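Glycerol-3-phosphate dehydrogenase [NAD(+)] 1 (Saccharomyces cerevisiae, PDB 4FGW) catalyses the NAD-dependent interconversion of dihydroxyacetone phosphate and sn-glycerol 3-phosphate, and so drives the production of glycerol that protects yeast cells under hyperosmotic stress. Local coordinates at residues T197-I202 with E233-I238; P361-A365 with L379-I383. One frame throughout, in Å; residues are numbered along the deposited sequence.

Interaction 1 (T197-I202 with E233-I238)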
loop_
_atom_site.group_PDB
_atom_site.type_symbol
_atom_site.label_atom_id
_atom_site.label_comp_id
_atom_site.label_asym_id
_atom_site.label_seq_id
_atom_site.Cartn_x
_atom_site.Cartn_y
_atom_site.Cartn_z
ATOM N N THR A 197 -15.034 3.908 -1.411
ATOM C CA THR A 197 -15.546 3.858 -0.052
ATOM C C THR A 197 -16.628 4.935 0.011
ATOM O O THR A 197 -16.468 6.018 -0.566
ATOM C CB THR A 197 -14.467 4.169 0.994
ATOM O OG1 THR A 197 -13.206 3.632 0.609
ATOM C CG2 THR A 197 -14.856 3.686 2.376
ATOM N N VAL A 198 -17.740 4.603 0.682
ATOM C CA VAL A 198 -18.826 5.514 0.991
ATOM C C VAL A 198 -18.886 5.534 2.519
ATOM O O VAL A 198 -19.014 4.479 3.145
ATOM C CB VAL A 198 -20.194 5.151 0.343
ATOM C CG1 VAL A 198 -21.274 6.155 0.759
ATOM C CG2 VAL A 198 -20.088 5.097 -1.175
ATOM N N ALA A 199 -18.739 6.725 3.119
ATOM C CA ALA A 199 -18.798 6.889 4.571
ATOM C C ALA A 199 -19.971 7.756 4.962
ATOM O O ALA A 199 -20.214 8.783 4.333
ATOM C CB ALA A 199 -17.505 7.467 5.098
ATOM N N TYR A 200 -20.718 7.335 5.988
ATOM C CA TYR A 200 -21.901 8.057 6.465
ATOM C C TYR A 200 -22.223 7.646 7.896
ATOM O O TYR A 200 -22.340 6.453 8.192
ATOM C CB TYR A 200 -23.095 7.758 5.532
ATOM C CG TYR A 200 -24.399 8.438 5.879
ATOM C CD1 TYR A 200 -24.679 9.725 5.426
ATOM C CD2 TYR A 200 -25.398 7.760 6.572
ATOM C CE1 TYR A 200 -25.897 10.342 5.710
ATOM C CE2 TYR A 200 -26.620 8.365 6.859
ATOM C CZ TYR A 200 -26.864 9.658 6.430
ATOM O OH TYR A 200 -28.068 10.257 6.718
ATOM N N HIS A 201 -22.343 8.637 8.785
ATOM C CA HIS A 201 -22.729 8.401 10.172
ATOM C C HIS A 201 -24.242 8.458 10.198
ATOM O O HIS A 201 -24.820 9.473 9.790
ATOM C CB HIS A 201 -22.154 9.474 11.119
ATOM C CG HIS A 201 -20.672 9.386 11.314
ATOM N ND1 HIS A 201 -19.819 10.359 10.816
ATOM C CD2 HIS A 201 -19.936 8.443 11.950
ATOM C CE1 HIS A 201 -18.599 9.981 11.163
ATOM N NE2 HIS A 201 -18.617 8.830 11.840
ATOM N N ILE A 202 -24.888 7.358 10.627
ATOM C CA ILE A 202 -26.344 7.299 10.746
ATOM C C ILE A 202 -26.728 8.331 11.819
ATOM O O ILE A 202 -26.152 8.301 12.911
ATOM C CB ILE A 202 -26.847 5.856 11.047
ATOM C CG1 ILE A 202 -26.720 4.962 9.802
ATOM C CG2 ILE A 202 -28.294 5.848 11.562
ATOM C CD1 ILE A 202 -25.839 3.829 10.000
ATOM N N GLU A 233 -18.739 4.181 8.451
ATOM C CA GLU A 233 -19.184 5.346 9.223
ATOM C C GLU A 233 -18.178 6.497 9.162
ATOM O O GLU A 233 -18.581 7.652 9.065
ATOM C CB GLU A 233 -19.419 4.958 10.693
ATOM C CG GLU A 233 -20.723 4.226 10.940
ATOM C CD GLU A 233 -21.418 4.646 12.219
ATOM O OE1 GLU A 233 -21.219 3.961 13.248
ATOM O OE2 GLU A 233 -22.145 5.666 12.199
ATOM N N ASP A 234 -16.872 6.173 9.242
ATOM C CA ASP A 234 -15.763 7.120 9.304
ATOM C C ASP A 234 -15.633 8.099 8.125
ATOM O O ASP A 234 -14.825 7.891 7.213
ATOM C CB ASP A 234 -14.453 6.385 9.659
ATOM C CG ASP A 234 -13.276 7.259 10.063
ATOM O OD1 ASP A 234 -13.470 8.482 10.241
ATOM O OD2 ASP A 234 -12.161 6.717 10.201
ATOM N N VAL A 235 -16.425 9.196 8.182
ATOM C CA VAL A 235 -16.444 10.291 7.205
ATOM C C VAL A 235 -15.109 11.058 7.259
ATOM O O VAL A 235 -14.588 11.443 6.213
ATOM C CB VAL A 235 -17.693 11.222 7.372
ATOM C CG1 VAL A 235 -17.616 12.451 6.471
ATOM C CG2 VAL A 235 -18.991 10.461 7.117
ATOM N N ALA A 236 -14.556 11.265 8.465
ATOM C CA ALA A 236 -13.287 11.974 8.654
ATOM C C ALA A 236 -12.088 11.248 7.996
ATOM O O ALA A 236 -11.354 11.881 7.233
ATOM C CB ALA A 236 -13.034 12.199 10.134
ATOM N N GLY A 237 -11.939 9.941 8.263
ATOM C CA GLY A 237 -10.865 9.094 7.737
ATOM C C GLY A 237 -10.754 9.093 6.227
ATOM O O GLY A 237 -9.684 9.392 5.687
ATOM N N ILE A 238 -11.850 8.839 5.546
ATOM C CA ILE A 238 -11.828 8.830 4.101
ATOM C C ILE A 238 -11.540 10.179 3.451
ATOM O O ILE A 238 -10.969 10.228 2.389
ATOM C CB ILE A 238 -13.058 8.123 3.547
ATOM C CG1 ILE A 238 -14.097 9.072 2.993
ATOM C CG2 ILE A 238 -13.696 7.378 4.622
ATOM C CD1 ILE A 238 -15.208 8.356 2.315
#
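Glu233 meets His201 twice, once through its backbone and once through its side chain. Its carbonyl O sits over the centre of the imidazole, 3.0 Å above the ring plane, an oxygen-to-face contact and not a hydrogen bond. The carboxylate, its plane turned 65° from the ring, brings OE2 to 3.6 Å from His201 CD2. On the backbone, Glu233 CA directs a nearly straight CA-H...O contact at Tyr200 O (3.5 Å). A glycine in place of His201 would probably uncover the Glu233 carbonyl and open a gap beside the Glu233 side chain and Val235 CG2. Asp234 then opens helix 235-257 as its N-cap: OD1 takes the Gly237 N-H from above the carboxylate plane (2.9 Å), while OD2 accepts hydrogen bonds from the backbone N of Arg288 and from the hydroxyls of Thr291 and Ser287. Here the last strand of the Rossmann-type domain, 227-232, passes into the first helix of the C-terminal region, beside the end of its neighbour 194-199. Val235, with CG2 anti to its carbonyl carbon, lays that methyl against the Ala199 carbonyl, CG2 to O 3.5 Å. One turn on, Ile238 CD1 reaches Ala199 CB at 3.7 Å and also approaches Thr197 O.

Interaction 2 (P361-A365 with L379-I383)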
loop_
_atom_site.group_PDB
_atom_site.type_symbol
_atom_site.label_atom_id
_atom_site.label_comp_id
_atom_site.label_asym_id
_atom_site.label_seq_id
_atom_site.Cartn_x
_atom_site.Cartn_y
_atom_site.Cartn_z
ATOM N N PRO A 361 7.491 14.198 10.397
ATOM C CA PRO A 361 8.718 14.490 9.631
ATOM C C PRO A 361 8.635 14.381 8.109
ATOM O O PRO A 361 9.282 15.187 7.444
ATOM C CB PRO A 361 9.769 13.556 10.241
ATOM C CG PRO A 361 9.003 12.508 10.935
ATOM C CD PRO A 361 7.746 13.158 11.416
ATOM N N LEU A 362 7.839 13.433 7.552
ATOM C CA LEU A 362 7.689 13.301 6.095
ATOM C C LEU A 362 6.936 14.483 5.490
ATOM O O LEU A 362 7.401 15.044 4.494
ATOM C CB LEU A 362 7.075 11.961 5.668
ATOM C CG LEU A 362 6.836 11.771 4.154
ATOM C CD1 LEU A 362 8.161 11.704 3.374
ATOM C CD2 LEU A 362 5.997 10.560 3.889
ATOM N N PHE A 363 5.803 14.885 6.112
ATOM C CA PHE A 363 5.015 16.051 5.691
ATOM C C PHE A 363 5.892 17.303 5.747
ATOM O O PHE A 363 5.865 18.106 4.812
ATOM C CB PHE A 363 3.747 16.230 6.561
ATOM C CG PHE A 363 2.647 15.193 6.430
ATOM C CD1 PHE A 363 1.584 15.165 7.326
ATOM C CD2 PHE A 363 2.675 14.242 5.412
ATOM C CE1 PHE A 363 0.570 14.202 7.210
ATOM C CE2 PHE A 363 1.659 13.283 5.297
ATOM C CZ PHE A 363 0.613 13.276 6.193
ATOM N N GLU A 364 6.715 17.430 6.812
ATOM C CA GLU A 364 7.639 18.552 6.990
ATOM C C GLU A 364 8.746 18.535 5.935
ATOM O O GLU A 364 9.033 19.579 5.357
ATOM C CB GLU A 364 8.232 18.579 8.409
ATOM C CG GLU A 364 9.012 19.856 8.701
ATOM C CD GLU A 364 9.921 19.854 9.917
ATOM O OE1 GLU A 364 9.943 18.847 10.660
ATOM O OE2 GLU A 364 10.599 20.884 10.138
ATOM N N ALA A 365 9.342 17.352 5.676
ATOM C CA ALA A 365 10.412 17.145 4.696
ATOM C C ALA A 365 9.986 17.563 3.285
ATOM O O ALA A 365 10.730 18.297 2.632
ATOM C CB ALA A 365 10.857 15.692 4.707
ATOM N N LEU A 379 16.294 13.240 2.601
ATOM C CA LEU A 379 14.986 12.655 2.918
ATOM C C LEU A 379 15.064 11.484 3.924
ATOM O O LEU A 379 14.397 11.595 4.955
ATOM C CB LEU A 379 14.204 12.314 1.629
ATOM C CG LEU A 379 12.680 12.157 1.700
ATOM C CD1 LEU A 379 12.008 13.377 2.283
ATOM C CD2 LEU A 379 12.115 11.942 0.322
ATOM N N PRO A 380 15.935 10.440 3.739
ATOM C CA PRO A 380 16.042 9.372 4.759
ATOM C C PRO A 380 16.427 9.858 6.160
ATOM O O PRO A 380 15.860 9.370 7.136
ATOM C CB PRO A 380 17.125 8.451 4.191
ATOM C CG PRO A 380 17.080 8.680 2.733
ATOM C CD PRO A 380 16.818 10.141 2.590
ATOM N N ASP A 381 17.379 10.816 6.254
ATOM C CA ASP A 381 17.845 11.406 7.513
ATOM C C ASP A 381 16.746 12.224 8.203
ATOM O O ASP A 381 16.697 12.256 9.434
ATOM C CB ASP A 381 19.075 12.301 7.274
ATOM C CG ASP A 381 20.322 11.615 6.740
ATOM O OD1 ASP A 381 20.441 10.377 6.899
ATOM O OD2 ASP A 381 21.206 12.327 6.210
ATOM N N MET A 382 15.884 12.892 7.411
ATOM C CA MET A 382 14.783 13.727 7.903
ATOM C C MET A 382 13.657 12.898 8.525
ATOM O O MET A 382 13.058 13.322 9.513
ATOM C CB MET A 382 14.224 14.614 6.778
ATOM C CG MET A 382 15.207 15.654 6.283
ATOM S SD MET A 382 14.444 16.866 5.186
ATOM C CE MET A 382 14.563 16.059 3.666
ATOM N N ILE A 383 13.380 11.721 7.950
ATOM C CA ILE A 383 12.314 10.819 8.408
ATOM C C ILE A 383 12.795 9.727 9.385
ATOM O O ILE A 383 11.962 9.069 10.015
ATOM C CB ILE A 383 11.466 10.266 7.221
ATOM C CG1 ILE A 383 12.276 9.272 6.344
ATOM C CG2 ILE A 383 10.875 11.425 6.403
ATOM C CD1 ILE A 383 11.474 8.500 5.264
#
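Apolar contacts between Ala365 and a pair of side chains from 379-383 carry much of this helix-helix packing. Ala365 CB lies 3.5 Å from Leu379 CD1, and Met382 SD lies 3.8 Å from Ala365 CB. The bend at the last methionine torsion (chi3 -86°) turns CE back toward Ala365 CB, beside the SD already there. At the other end of the contact, Leu362 and Ile383 run side by side, pointing the same way. Ile383 CG2, anti to its own carbonyl carbon, settles 3.7 Å from Leu362 CA, against the helix backbone itself. Leu362 CD1 also makes a looser contact with Leu379 CD1, at 4.3 Å.

Contacts to backbone polar atoms are fewer. Pro361 CB rests 3.4 Å from Met382 O, bringing the first turn of one helix against the end of the other. No hydrogen bond crosses between the segments; Glu275 instead receives the N-H groups of Leu362 and Phe363, tying the start of helix 361-371 to helix 261-283. Beyond the short helix, Trp193 of the second subunit packs on Pro380 and Ile383.

The axes of the two short segments come within 9.2 Å, their directions 140° apart, a roughly antiparallel pair in the all-helical C-terminal region, of the kind related to the C-terminal domain of 6-phosphogluconate dehydrogenase, closed here by a final short helix at the dimer contact.

In the fold
The two contacts illustrate how a two-domain dehydrogenase is joined at its sheet-to-helix junction and packed at the dimer-facing side of its helical region. Interaction 1 lies where the Rossmann-type sheet gives way to helix 235-257, and interaction 2 joins helices much later in the chain; their centres are about 30 Å apart and their nearest atoms about 11 Å, so they do not touch. Helix 235-257 links them: it begins in interaction 1, carries Lys245, by similarity the proton acceptor, and packs on Phe363 and Leu379. Between side chains, Ile238 is about 8 Å from Lys152, a probable substrate-binding residue, and Leu362 about 10 Å from Lys245.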